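Local coordinates for protein FI20010p1 (Drosophila melanogaster, PDB 7CFB) that probably acts as a Tudor-domain scaffold in piRNA-guided gene silencing, helping to assemble the piRNA amplification complex, at residues L80-P85 / I105-T110; I98-D103 / F143-D148. All coordinates share one frame; numbering follows the deposited sequence.

Contact 1: residues L80-P85 / I105-T110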
loop_
_atom_site.group_PDB
_atom_site.type_symbol
_atom_site.label_atom_id
_atom_site.label_comp_id
_atom_site.label_asym_id
_atom_site.label_seq_id
_atom_site.Cartn_x
_atom_site.Cartn_y
_atom_site.Cartn_z
ATOM N N LEU A 80 9.639 6.736 -0.468
ATOM C CA LEU A 80 8.417 7.363 0.061
ATOM C C LEU A 80 8.695 8.781 0.554
ATOM O O LEU A 80 7.957 9.640 0.217
ATOM C CB LEU A 80 7.824 6.482 1.154
ATOM C CG LEU A 80 6.381 6.808 1.477
ATOM C CD1 LEU A 80 5.576 5.556 1.733
ATOM C CD2 LEU A 80 6.295 7.757 2.646
ATOM N N GLN A 81 9.831 8.998 1.191
ATOM C CA GLN A 81 10.198 10.315 1.769
ATOM C C GLN A 81 10.972 11.183 0.767
ATOM O O GLN A 81 11.590 12.136 1.187
ATOM C CB GLN A 81 10.875 10.104 3.110
ATOM C CG GLN A 81 9.921 9.570 4.149
ATOM C CD GLN A 81 10.653 9.171 5.396
ATOM O OE1 GLN A 81 10.590 9.843 6.401
ATOM N NE2 GLN A 81 11.366 8.069 5.326
ATOM N N ARG A 82 10.993 10.782 -0.498
ATOM C CA ARG A 82 11.622 11.517 -1.614
ATOM C C ARG A 82 13.118 11.692 -1.368
ATOM O O ARG A 82 13.620 12.722 -1.699
ATOM C CB ARG A 82 10.882 12.834 -1.865
ATOM C CG ARG A 82 9.460 12.648 -2.358
ATOM C CD ARG A 82 8.939 13.749 -3.242
ATOM N NE ARG A 82 9.460 13.648 -4.578
ATOM C CZ ARG A 82 9.250 14.531 -5.530
ATOM N NH1 ARG A 82 8.510 15.589 -5.294
ATOM N NH2 ARG A 82 9.759 14.339 -6.725
ATOM N N GLN A 83 13.763 10.686 -0.793
ATOM C CA GLN A 83 15.210 10.698 -0.516
ATOM C C GLN A 83 15.967 10.060 -1.682
ATOM O O GLN A 83 17.162 10.019 -1.598
ATOM C CB GLN A 83 15.504 10.029 0.826
ATOM C CG GLN A 83 14.911 10.762 2.012
ATOM C CD GLN A 83 15.021 9.988 3.299
ATOM O OE1 GLN A 83 15.451 8.854 3.331
ATOM N NE2 GLN A 83 14.597 10.591 4.384
ATOM N N LEU A 84 15.273 9.530 -2.690
ATOM C CA LEU A 84 15.937 8.944 -3.884
ATOM C C LEU A 84 15.302 9.482 -5.154
ATOM O O LEU A 84 14.117 9.447 -5.253
ATOM C CB LEU A 84 15.817 7.423 -3.915
ATOM C CG LEU A 84 16.392 6.612 -2.767
ATOM C CD1 LEU A 84 16.172 5.149 -3.049
ATOM C CD2 LEU A 84 17.870 6.862 -2.594
ATOM N N PRO A 85 16.065 9.981 -6.135
ATOM C CA PRO A 85 15.490 10.398 -7.391
ATOM C C PRO A 85 15.025 9.179 -8.196
ATOM O O PRO A 85 15.602 8.159 -8.075
ATOM C CB PRO A 85 16.639 11.115 -8.097
ATOM C CG PRO A 85 17.856 10.565 -7.464
ATOM C CD PRO A 85 17.477 10.229 -6.046
ATOM N N ILE A 105 0.361 16.670 -3.531
ATOM C CA ILE A 105 -0.080 17.551 -2.420
ATOM C C ILE A 105 0.694 17.237 -1.141
ATOM O O ILE A 105 1.240 18.154 -0.565
ATOM C CB ILE A 105 -1.593 17.391 -2.180
ATOM C CG1 ILE A 105 -2.390 17.465 -3.476
ATOM C CG2 ILE A 105 -2.077 18.431 -1.204
ATOM C CD1 ILE A 105 -2.361 18.800 -4.135
ATOM N N ASN A 106 0.812 15.966 -0.792
ATOM C CA ASN A 106 1.443 15.578 0.489
ATOM C C ASN A 106 2.908 15.184 0.330
ATOM O O ASN A 106 3.471 14.702 1.250
ATOM C CB ASN A 106 0.546 14.617 1.238
ATOM C CG ASN A 106 -0.813 15.239 1.405
ATOM O OD1 ASN A 106 -1.770 14.769 0.832
ATOM N ND2 ASN A 106 -0.886 16.323 2.142
ATOM N N ASN A 107 3.436 15.344 -0.860
ATOM C CA ASN A 107 4.871 15.110 -1.143
ATOM C C ASN A 107 5.391 13.717 -0.750
ATOM O O ASN A 107 6.448 13.652 -0.153
ATOM C CB ASN A 107 5.724 16.251 -0.598
ATOM C CG ASN A 107 6.943 16.506 -1.450
ATOM O OD1 ASN A 107 6.941 16.245 -2.647
ATOM N ND2 ASN A 107 7.999 16.968 -0.819
ATOM N N ILE A 108 4.674 12.645 -1.063
ATOM C CA ILE A 108 5.222 11.283 -0.805
ATOM C C ILE A 108 5.099 10.459 -2.079
ATOM O O ILE A 108 4.312 10.799 -2.911
ATOM C CB ILE A 108 4.582 10.577 0.395
ATOM C CG1 ILE A 108 3.185 10.053 0.088
ATOM C CG2 ILE A 108 4.621 11.429 1.638
ATOM C CD1 ILE A 108 2.796 8.906 0.951
ATOM N N ILE A 109 5.949 9.461 -2.235
ATOM C CA ILE A 109 5.899 8.593 -3.435
ATOM C C ILE A 109 5.696 7.154 -2.963
ATOM O O ILE A 109 6.531 6.647 -2.237
ATOM C CB ILE A 109 7.156 8.779 -4.281
ATOM C CG1 ILE A 109 7.242 10.194 -4.850
ATOM C CG2 ILE A 109 7.241 7.726 -5.350
ATOM C CD1 ILE A 109 8.458 10.421 -5.682
ATOM N N THR A 110 4.644 6.517 -3.448
ATOM C CA THR A 110 4.301 5.158 -2.975
ATOM C C THR A 110 4.255 4.153 -4.125
ATOM O O THR A 110 3.982 4.558 -5.220
ATOM C CB THR A 110 2.979 5.214 -2.221
ATOM O OG1 THR A 110 2.835 4.063 -1.403
ATOM C CG2 THR A 110 1.794 5.373 -3.137
#
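The last turn of helix 74-80 meets the start of strand 108-117 through its backbone: Ile109 N donates to Leu80 O at 3.2 Å, while the CA-H of Leu80 points back at Ile109 O (CA to O 3.1 Å). Leu80 O also receives a CA-H contact from Ile108. With CG anti to the backbone N (chi1 -163°), the Leu80 side chain lies side by side with Ile108, pointing the same way, and its CD2 comes 4.0 Å from Ile108 CB. Ile224 of helix 215-228 also packs on Leu80. An alanine here, lacking CG and both methyls, would probably leave a gap beside Ile108 and weaken the packing toward helix 215-228. At the exposed end, Arg82 crosses Asn107 at about a right angle. Arg82 NH1 reaches Asn107 OD1 at 3.1 Å with a nearly straight N-H...O angle of 169°; the oxygen lies in the guanidinium plane, at its edge, and the two planar groups are turned 81° apart. Arg82 NE meets Ile109 CD1 at 3.6 Å. Arg82, with positive phi, is the C-prime residue of a Schellman motif closing helix 74-80, while Asn107 and Ile108 form a G1 beta bulge opposite Asp103; the contact thus joins a capped helix end to a bulged hairpin within the Krimper first tudor domain.

Contact 2: residues I98-D103 / F143-D148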
loop_
_atom_site.group_PDB
_atom_site.type_symbol
_atom_site.label_atom_id
_atom_site.label_comp_id
_atom_site.label_asym_id
_atom_site.label_seq_id
_atom_site.Cartn_x
_atom_site.Cartn_y
_atom_site.Cartn_z
ATOM N N ILE A 98 4.978 -3.467 -11.006
ATOM C CA ILE A 98 5.110 -2.492 -9.896
ATOM C C ILE A 98 5.884 -1.234 -10.314
ATOM O O ILE A 98 6.877 -1.352 -10.980
ATOM C CB ILE A 98 5.704 -3.196 -8.678
ATOM C CG1 ILE A 98 4.812 -4.356 -8.244
ATOM C CG2 ILE A 98 5.949 -2.229 -7.552
ATOM C CD1 ILE A 98 5.533 -5.332 -7.407
ATOM N N PHE A 99 5.383 -0.075 -9.910
ATOM C CA PHE A 99 5.981 1.247 -10.188
ATOM C C PHE A 99 5.673 2.195 -9.034
ATOM O O PHE A 99 5.226 1.743 -8.001
ATOM C CB PHE A 99 5.626 1.749 -11.581
ATOM C CG PHE A 99 4.173 2.036 -11.830
ATOM C CD1 PHE A 99 3.286 1.022 -12.132
ATOM C CD2 PHE A 99 3.703 3.328 -11.790
ATOM C CE1 PHE A 99 1.966 1.301 -12.385
ATOM C CE2 PHE A 99 2.373 3.604 -12.036
ATOM C CZ PHE A 99 1.513 2.588 -12.336
ATOM N N ALA A 100 5.961 3.473 -9.212
ATOM C CA ALA A 100 5.727 4.454 -8.142
ATOM C C ALA A 100 4.830 5.590 -8.627
ATOM O O ALA A 100 4.832 5.893 -9.795
ATOM C CB ALA A 100 7.043 4.950 -7.627
ATOM N N VAL A 101 4.048 6.125 -7.708
ATOM C CA VAL A 101 3.144 7.254 -7.993
ATOM C C VAL A 101 3.414 8.351 -6.969
ATOM O O VAL A 101 3.672 8.064 -5.844
ATOM C CB VAL A 101 1.672 6.828 -8.064
ATOM C CG1 VAL A 101 1.181 6.190 -6.788
ATOM C CG2 VAL A 101 0.769 7.956 -8.503
ATOM N N LEU A 102 3.356 9.583 -7.423
ATOM C CA LEU A 102 3.612 10.726 -6.537
ATOM C C LEU A 102 2.303 11.297 -6.020
ATOM O O LEU A 102 1.421 11.502 -6.791
ATOM C CB LEU A 102 4.390 11.790 -7.315
ATOM C CG LEU A 102 4.435 13.155 -6.639
ATOM C CD1 LEU A 102 5.368 13.153 -5.457
ATOM C CD2 LEU A 102 4.814 14.233 -7.621
ATOM N N ASP A 103 2.200 11.421 -4.716
ATOM C CA ASP A 103 1.104 12.190 -4.101
ATOM C C ASP A 103 1.712 13.596 -4.035
ATOM O O ASP A 103 2.529 13.807 -3.185
ATOM C CB ASP A 103 0.726 11.640 -2.731
ATOM C CG ASP A 103 -0.245 12.533 -1.997
ATOM O OD1 ASP A 103 -0.492 13.609 -2.480
ATOM O OD2 ASP A 103 -0.742 12.132 -0.975
ATOM N N PHE A 143 6.626 7.148 -11.737
ATOM C CA PHE A 143 8.061 6.851 -11.907
ATOM C C PHE A 143 8.337 5.355 -11.912
ATOM O O PHE A 143 7.543 4.585 -11.424
ATOM C CB PHE A 143 8.843 7.372 -10.715
ATOM C CG PHE A 143 8.536 8.789 -10.334
ATOM C CD1 PHE A 143 9.120 9.837 -11.006
ATOM C CD2 PHE A 143 7.655 9.064 -9.312
ATOM C CE1 PHE A 143 8.838 11.136 -10.642
ATOM C CE2 PHE A 143 7.369 10.363 -8.952
ATOM C CZ PHE A 143 7.981 11.394 -9.610
ATOM N N LYS A 144 9.470 5.020 -12.513
ATOM C CA LYS A 144 10.051 3.671 -12.575
ATOM C C LYS A 144 10.860 3.443 -11.302
ATOM O O LYS A 144 11.507 4.337 -10.841
ATOM C CB LYS A 144 10.969 3.555 -13.785
ATOM C CG LYS A 144 11.506 2.157 -14.030
ATOM C CD LYS A 144 12.911 2.164 -14.541
ATOM C CE LYS A 144 12.993 1.724 -15.976
ATOM N NZ LYS A 144 12.997 0.247 -16.065
ATOM N N LEU A 145 10.723 2.284 -10.707
ATOM C CA LEU A 145 11.515 2.018 -9.506
ATOM C C LEU A 145 12.778 1.291 -9.935
ATOM O O LEU A 145 12.734 0.589 -10.890
ATOM C CB LEU A 145 10.735 1.097 -8.583
ATOM C CG LEU A 145 9.544 1.704 -7.871
ATOM C CD1 LEU A 145 8.659 0.592 -7.377
ATOM C CD2 LEU A 145 9.997 2.565 -6.728
ATOM N N PRO A 146 13.899 1.441 -9.223
ATOM C CA PRO A 146 15.060 0.628 -9.478
ATOM C C PRO A 146 14.648 -0.813 -9.131
ATOM O O PRO A 146 13.989 -1.042 -8.163
ATOM C CB PRO A 146 16.139 1.184 -8.557
ATOM C CG PRO A 146 15.388 1.966 -7.544
ATOM C CD PRO A 146 14.144 2.457 -8.236
ATOM N N ASP A 147 15.237 -1.760 -9.832
ATOM C CA ASP A 147 14.848 -3.182 -9.768
ATOM C C ASP A 147 14.835 -3.735 -8.344
ATOM O O ASP A 147 13.927 -4.467 -8.047
ATOM C CB ASP A 147 15.753 -3.992 -10.677
ATOM C CG ASP A 147 15.234 -5.378 -10.939
ATOM O OD1 ASP A 147 14.481 -5.547 -11.874
ATOM O OD2 ASP A 147 15.615 -6.249 -10.207
ATOM N N ASP A 148 15.773 -3.365 -7.493
ATOM C CA ASP A 148 15.745 -3.893 -6.117
ATOM C C ASP A 148 14.466 -3.442 -5.406
ATOM O O ASP A 148 13.899 -4.244 -4.715
ATOM C CB ASP A 148 17.035 -3.567 -5.368
ATOM C CG ASP A 148 17.212 -2.109 -5.010
ATOM O OD1 ASP A 148 17.273 -1.310 -5.913
ATOM O OD2 ASP A 148 17.193 -1.804 -3.853
HETATM O O HOH W 1 9.013 0.353 -12.016
#
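The Phe143 ring turns an edge to Leu102: CE2 lies 3.7 Å from Leu102 CB, near the ring plane, and the Ala100 carbonyl oxygen approaches the ring obliquely. Phe99 also presents an edge, with Phe143 O near its ring plane, but the closer touch is from its CB, 3.4 Å from that oxygen. Phe99 CG sits between the backbone N and the carbonyl carbon (chi1 65°), and the end of the side chain leads away from segment 143-148, where Ile112, Pro93 and Ile142 pack on it. The backbones run antiparallel, with Ala100 and Phe143 a hydrogen-bonded pair. Ala100 N donates a hydrogen bond to Phe143 O and Phe143 N one to Ala100 O, both at 2.9 Å. Next to this pair a water donates to Ile98 O and accepts from Leu145 N, 2.9 Å from each of these two atoms, bridging the two segments. Leu145 lays its two methyls on segment 98-103. CD2 meets Ala100 CB at 3.9 Å, while CD1 touches Phe99 O at 3.7 Å and Ile98 CG2 at 3.9 Å. Strand 99-103 is the partner of both 142-144 and 108-117 in the six-stranded antiparallel sheet, and 142-144 pairs in turn with 87-89. Strand 108-117 thus lies alongside 99-103, and just past Leu145 the chain enters helix 147-150, with Pro146 at the N-cap.

How the contacts relate
Contacts 1 and 2 have centres about 10 Å apart and meet through neighbouring strands 99-103 and 108-117. Their backbones are probably hydrogen-bonded, Asp103 N to Ile108 O at 2.8 Å and Val101 N to Thr110 O at 2.9 Å. Ile109 links the two by its side chain: its CD1 packs 3.4 Å from Phe143 CE2 and its CG1 3.6 Å from Leu102 CD1, so the residue whose N donates to the helix end in contact 1 also packs into the core of contact 2. Asp103 OD1 receives Asn106 N within the connecting turn. The segments alternate along the chain, and the strand pairing and Ile109 join the helix end, the hairpin and strand 142-144 within one tudor domain.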